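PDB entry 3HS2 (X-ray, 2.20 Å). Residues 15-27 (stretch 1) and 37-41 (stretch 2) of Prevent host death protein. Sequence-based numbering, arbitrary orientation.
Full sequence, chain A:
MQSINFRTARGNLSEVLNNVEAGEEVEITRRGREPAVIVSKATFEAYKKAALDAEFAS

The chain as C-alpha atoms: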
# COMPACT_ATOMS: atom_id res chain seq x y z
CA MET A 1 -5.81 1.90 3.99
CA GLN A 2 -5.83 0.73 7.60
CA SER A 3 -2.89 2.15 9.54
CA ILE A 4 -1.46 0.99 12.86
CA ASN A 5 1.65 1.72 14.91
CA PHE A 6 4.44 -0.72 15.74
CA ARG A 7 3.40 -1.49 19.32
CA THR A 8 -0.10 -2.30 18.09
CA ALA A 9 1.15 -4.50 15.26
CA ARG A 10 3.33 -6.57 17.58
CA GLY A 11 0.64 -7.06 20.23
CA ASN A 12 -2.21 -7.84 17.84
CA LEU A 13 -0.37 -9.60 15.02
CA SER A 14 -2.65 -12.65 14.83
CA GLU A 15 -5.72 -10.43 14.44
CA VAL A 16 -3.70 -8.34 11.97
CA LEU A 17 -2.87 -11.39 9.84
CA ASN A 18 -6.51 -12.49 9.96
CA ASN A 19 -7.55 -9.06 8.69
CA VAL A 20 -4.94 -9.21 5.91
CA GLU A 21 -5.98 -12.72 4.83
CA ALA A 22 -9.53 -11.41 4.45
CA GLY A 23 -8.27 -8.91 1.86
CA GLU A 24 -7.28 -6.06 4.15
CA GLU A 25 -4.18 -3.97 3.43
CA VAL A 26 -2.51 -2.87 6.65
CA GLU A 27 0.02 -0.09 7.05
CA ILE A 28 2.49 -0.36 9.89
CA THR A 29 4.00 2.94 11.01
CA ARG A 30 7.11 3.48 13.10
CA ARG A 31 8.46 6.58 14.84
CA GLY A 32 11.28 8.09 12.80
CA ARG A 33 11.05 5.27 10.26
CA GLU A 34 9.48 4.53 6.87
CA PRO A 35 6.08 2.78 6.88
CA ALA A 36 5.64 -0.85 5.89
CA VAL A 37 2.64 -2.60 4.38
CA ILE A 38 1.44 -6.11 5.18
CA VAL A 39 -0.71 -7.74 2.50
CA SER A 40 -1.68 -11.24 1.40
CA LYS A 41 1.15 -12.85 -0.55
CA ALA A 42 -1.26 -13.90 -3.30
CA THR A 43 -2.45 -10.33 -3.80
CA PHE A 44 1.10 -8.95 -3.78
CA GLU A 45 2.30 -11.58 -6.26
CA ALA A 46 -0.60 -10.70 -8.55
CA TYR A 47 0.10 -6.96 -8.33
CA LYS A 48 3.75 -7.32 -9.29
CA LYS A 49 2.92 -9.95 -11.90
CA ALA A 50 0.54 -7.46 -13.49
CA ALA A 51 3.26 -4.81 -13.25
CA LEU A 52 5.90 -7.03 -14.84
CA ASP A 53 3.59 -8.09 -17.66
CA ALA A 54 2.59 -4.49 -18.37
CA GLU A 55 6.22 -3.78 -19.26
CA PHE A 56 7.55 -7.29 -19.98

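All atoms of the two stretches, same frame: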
# COMPACT_ATOMS: atom_id res chain seq x y z
N GLU A 15 -4.54 -11.13 14.94
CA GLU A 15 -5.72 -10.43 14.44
C GLU A 15 -5.39 -9.58 13.20
O GLU A 15 -6.23 -9.39 12.33
CB GLU A 15 -6.36 -9.58 15.55
CG GLU A 15 -5.38 -9.21 16.66
CD GLU A 15 -6.08 -8.76 17.94
OE1 GLU A 15 -7.00 -7.93 17.87
OE2 GLU A 15 -5.69 -9.25 19.03
N VAL A 16 -4.15 -9.10 13.13
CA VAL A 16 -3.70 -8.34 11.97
C VAL A 16 -3.59 -9.24 10.74
O VAL A 16 -3.99 -8.86 9.64
CB VAL A 16 -2.33 -7.69 12.22
CG1 VAL A 16 -1.71 -7.23 10.91
CG2 VAL A 16 -2.46 -6.53 13.21
N LEU A 17 -3.04 -10.44 10.93
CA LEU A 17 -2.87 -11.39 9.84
C LEU A 17 -4.21 -11.96 9.38
O LEU A 17 -4.40 -12.25 8.20
CB LEU A 17 -1.91 -12.51 10.25
CG LEU A 17 -0.45 -12.09 10.35
CD1 LEU A 17 0.42 -13.24 10.82
CD2 LEU A 17 0.03 -11.59 9.00
N ASN A 18 -5.15 -12.10 10.31
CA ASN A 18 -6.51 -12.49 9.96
C ASN A 18 -7.13 -11.43 9.05
O ASN A 18 -7.64 -11.74 7.98
CB ASN A 18 -7.36 -12.70 11.21
CG ASN A 18 -6.95 -13.95 11.99
OD1 ASN A 18 -6.35 -14.87 11.44
ND2 ASN A 18 -7.27 -13.97 13.28
N ASN A 19 -7.07 -10.18 9.49
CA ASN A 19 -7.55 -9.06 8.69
C ASN A 19 -6.96 -9.06 7.28
O ASN A 19 -7.69 -8.95 6.29
CB ASN A 19 -7.25 -7.72 9.38
CG ASN A 19 -8.24 -7.39 10.48
OD1 ASN A 19 -9.30 -8.02 10.58
ND2 ASN A 19 -7.91 -6.40 11.29
N VAL A 20 -5.64 -9.20 7.19
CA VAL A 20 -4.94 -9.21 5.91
C VAL A 20 -5.40 -10.36 5.01
O VAL A 20 -5.62 -10.18 3.82
CB VAL A 20 -3.41 -9.31 6.09
CG1 VAL A 20 -2.74 -9.62 4.77
CG2 VAL A 20 -2.86 -8.03 6.69
N GLU A 21 -5.54 -11.55 5.59
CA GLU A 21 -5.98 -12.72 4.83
C GLU A 21 -7.36 -12.49 4.23
O GLU A 21 -7.69 -13.03 3.17
CB GLU A 21 -5.99 -13.98 5.70
CG GLU A 21 -6.85 -15.10 5.15
CD GLU A 21 -6.66 -16.41 5.87
OE1 GLU A 21 -7.62 -17.22 5.89
OE2 GLU A 21 -5.56 -16.64 6.42
N ALA A 22 -8.18 -11.69 4.91
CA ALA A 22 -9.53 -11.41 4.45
C ALA A 22 -9.55 -10.26 3.43
O ALA A 22 -10.61 -9.72 3.13
CB ALA A 22 -10.44 -11.09 5.63
N GLY A 23 -8.37 -9.90 2.92
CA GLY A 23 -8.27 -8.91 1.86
C GLY A 23 -7.82 -7.54 2.30
O GLY A 23 -7.64 -6.64 1.48
N GLU A 24 -7.64 -7.36 3.61
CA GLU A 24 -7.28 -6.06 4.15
C GLU A 24 -5.81 -5.72 3.91
O GLU A 24 -4.93 -6.57 4.05
CB GLU A 24 -7.59 -6.02 5.65
CG GLU A 24 -7.59 -4.63 6.27
CD GLU A 24 -8.17 -4.63 7.67
OE1 GLU A 24 -8.99 -5.52 7.97
OE2 GLU A 24 -7.82 -3.73 8.47
N GLU A 25 -5.55 -4.47 3.53
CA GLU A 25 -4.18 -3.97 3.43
C GLU A 25 -3.87 -3.15 4.68
O GLU A 25 -4.61 -2.23 5.01
CB GLU A 25 -4.01 -3.13 2.17
CG GLU A 25 -4.23 -3.90 0.88
CD GLU A 25 -4.30 -3.00 -0.34
OE1 GLU A 25 -4.50 -1.78 -0.16
OE2 GLU A 25 -4.16 -3.52 -1.47
N VAL A 26 -2.80 -3.50 5.37
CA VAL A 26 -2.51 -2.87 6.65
C VAL A 26 -1.16 -2.18 6.67
O VAL A 26 -0.12 -2.80 6.43
CB VAL A 26 -2.59 -3.88 7.81
CG1 VAL A 26 -2.05 -3.26 9.09
CG2 VAL A 26 -4.02 -4.34 8.00
N GLU A 27 -1.19 -0.88 6.95
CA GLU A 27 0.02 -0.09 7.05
C GLU A 27 0.55 -0.12 8.47
O GLU A 27 -0.19 0.09 9.43
CB GLU A 27 -0.25 1.35 6.61
CG GLU A 27 0.95 2.28 6.72
CD GLU A 27 0.58 3.72 6.43
OE1 GLU A 27 -0.58 3.98 6.03
OE2 GLU A 27 1.45 4.61 6.59
N VAL A 37 3.97 -2.10 4.66
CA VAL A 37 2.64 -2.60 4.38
C VAL A 37 2.64 -4.12 4.48
O VAL A 37 3.55 -4.78 3.99
CB VAL A 37 2.14 -2.17 2.98
CG1 VAL A 37 0.81 -2.84 2.67
CG2 VAL A 37 2.01 -0.66 2.90
N ILE A 38 1.62 -4.67 5.12
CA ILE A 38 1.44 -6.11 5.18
C ILE A 38 0.19 -6.49 4.39
O ILE A 38 -0.90 -5.99 4.66
CB ILE A 38 1.35 -6.62 6.62
CG1 ILE A 38 1.00 -8.11 6.65
CG2 ILE A 38 0.32 -5.83 7.41
CD1 ILE A 38 1.21 -8.74 7.99
N VAL A 39 0.37 -7.38 3.42
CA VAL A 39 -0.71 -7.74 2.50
C VAL A 39 -0.59 -9.22 2.15
O VAL A 39 0.49 -9.81 2.26
CB VAL A 39 -0.64 -6.88 1.22
CG1 VAL A 39 0.71 -7.04 0.54
CG2 VAL A 39 -1.77 -7.22 0.26
N SER A 40 -1.70 -9.83 1.75
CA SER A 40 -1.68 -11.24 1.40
C SER A 40 -0.66 -11.47 0.29
O SER A 40 -0.57 -10.68 -0.66
CB SER A 40 -3.05 -11.73 0.94
OG SER A 40 -3.14 -11.76 -0.47
N LYS A 41 0.12 -12.54 0.42
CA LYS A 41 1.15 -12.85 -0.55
C LYS A 41 0.56 -13.03 -1.95
O LYS A 41 1.15 -12.60 -2.94
CB LYS A 41 1.91 -14.11 -0.14
CG LYS A 41 3.04 -14.49 -1.08
CD LYS A 41 3.44 -15.94 -0.90
CE LYS A 41 4.55 -16.33 -1.86
NZ LYS A 41 4.92 -17.76 -1.73
O HOH W 1 -4.48 -8.37 1.91

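Two backbone hydrogen bonds fix the register: Ile38 N donates to Val26 O (2.9 Å, 173° at the hydrogen) and Val26 N to Ile38 O (3.2 Å, 167°), closing an antiparallel pair. Glu27 and Val37 form the next, non-hydrogen-bonded pair, their CA atoms 4.5 Å apart, with side chains on the opposite face from those of Val26 and Ile38.

Ile38 is the hub, with 106 Å² covered by the first stretch. Its chi1 (173°) and chi2 (166°) are both t, an extended chain that carries CD1 to 3.2 Å from Leu17 CD2, a tight apolar contact. The branch methyl CG2 lies 3.5 Å from Val26 CB and 4.3 Å from Val16 CG1, so a beta-branched residue fills space along both strand and helix.

Leu17 (chi1 m, chi2 t) leaves its CA sideways, yet its end comes nearer to Ile38. Val20 points toward the strand; with chi1 t at 168°, CG2 sits 3.9 Å from Ile38 CG1 and CG1 3.2 Å from Ser40 N, compact enough to pack closely against backbone.

That same Ser40 N donates to a water (3.1 Å to its O), which in turn donates to Val20 O (2.9 Å) and Glu24 O (2.8 Å), bridging the helix end and loop to the strand. Altogether 417 Å² is buried.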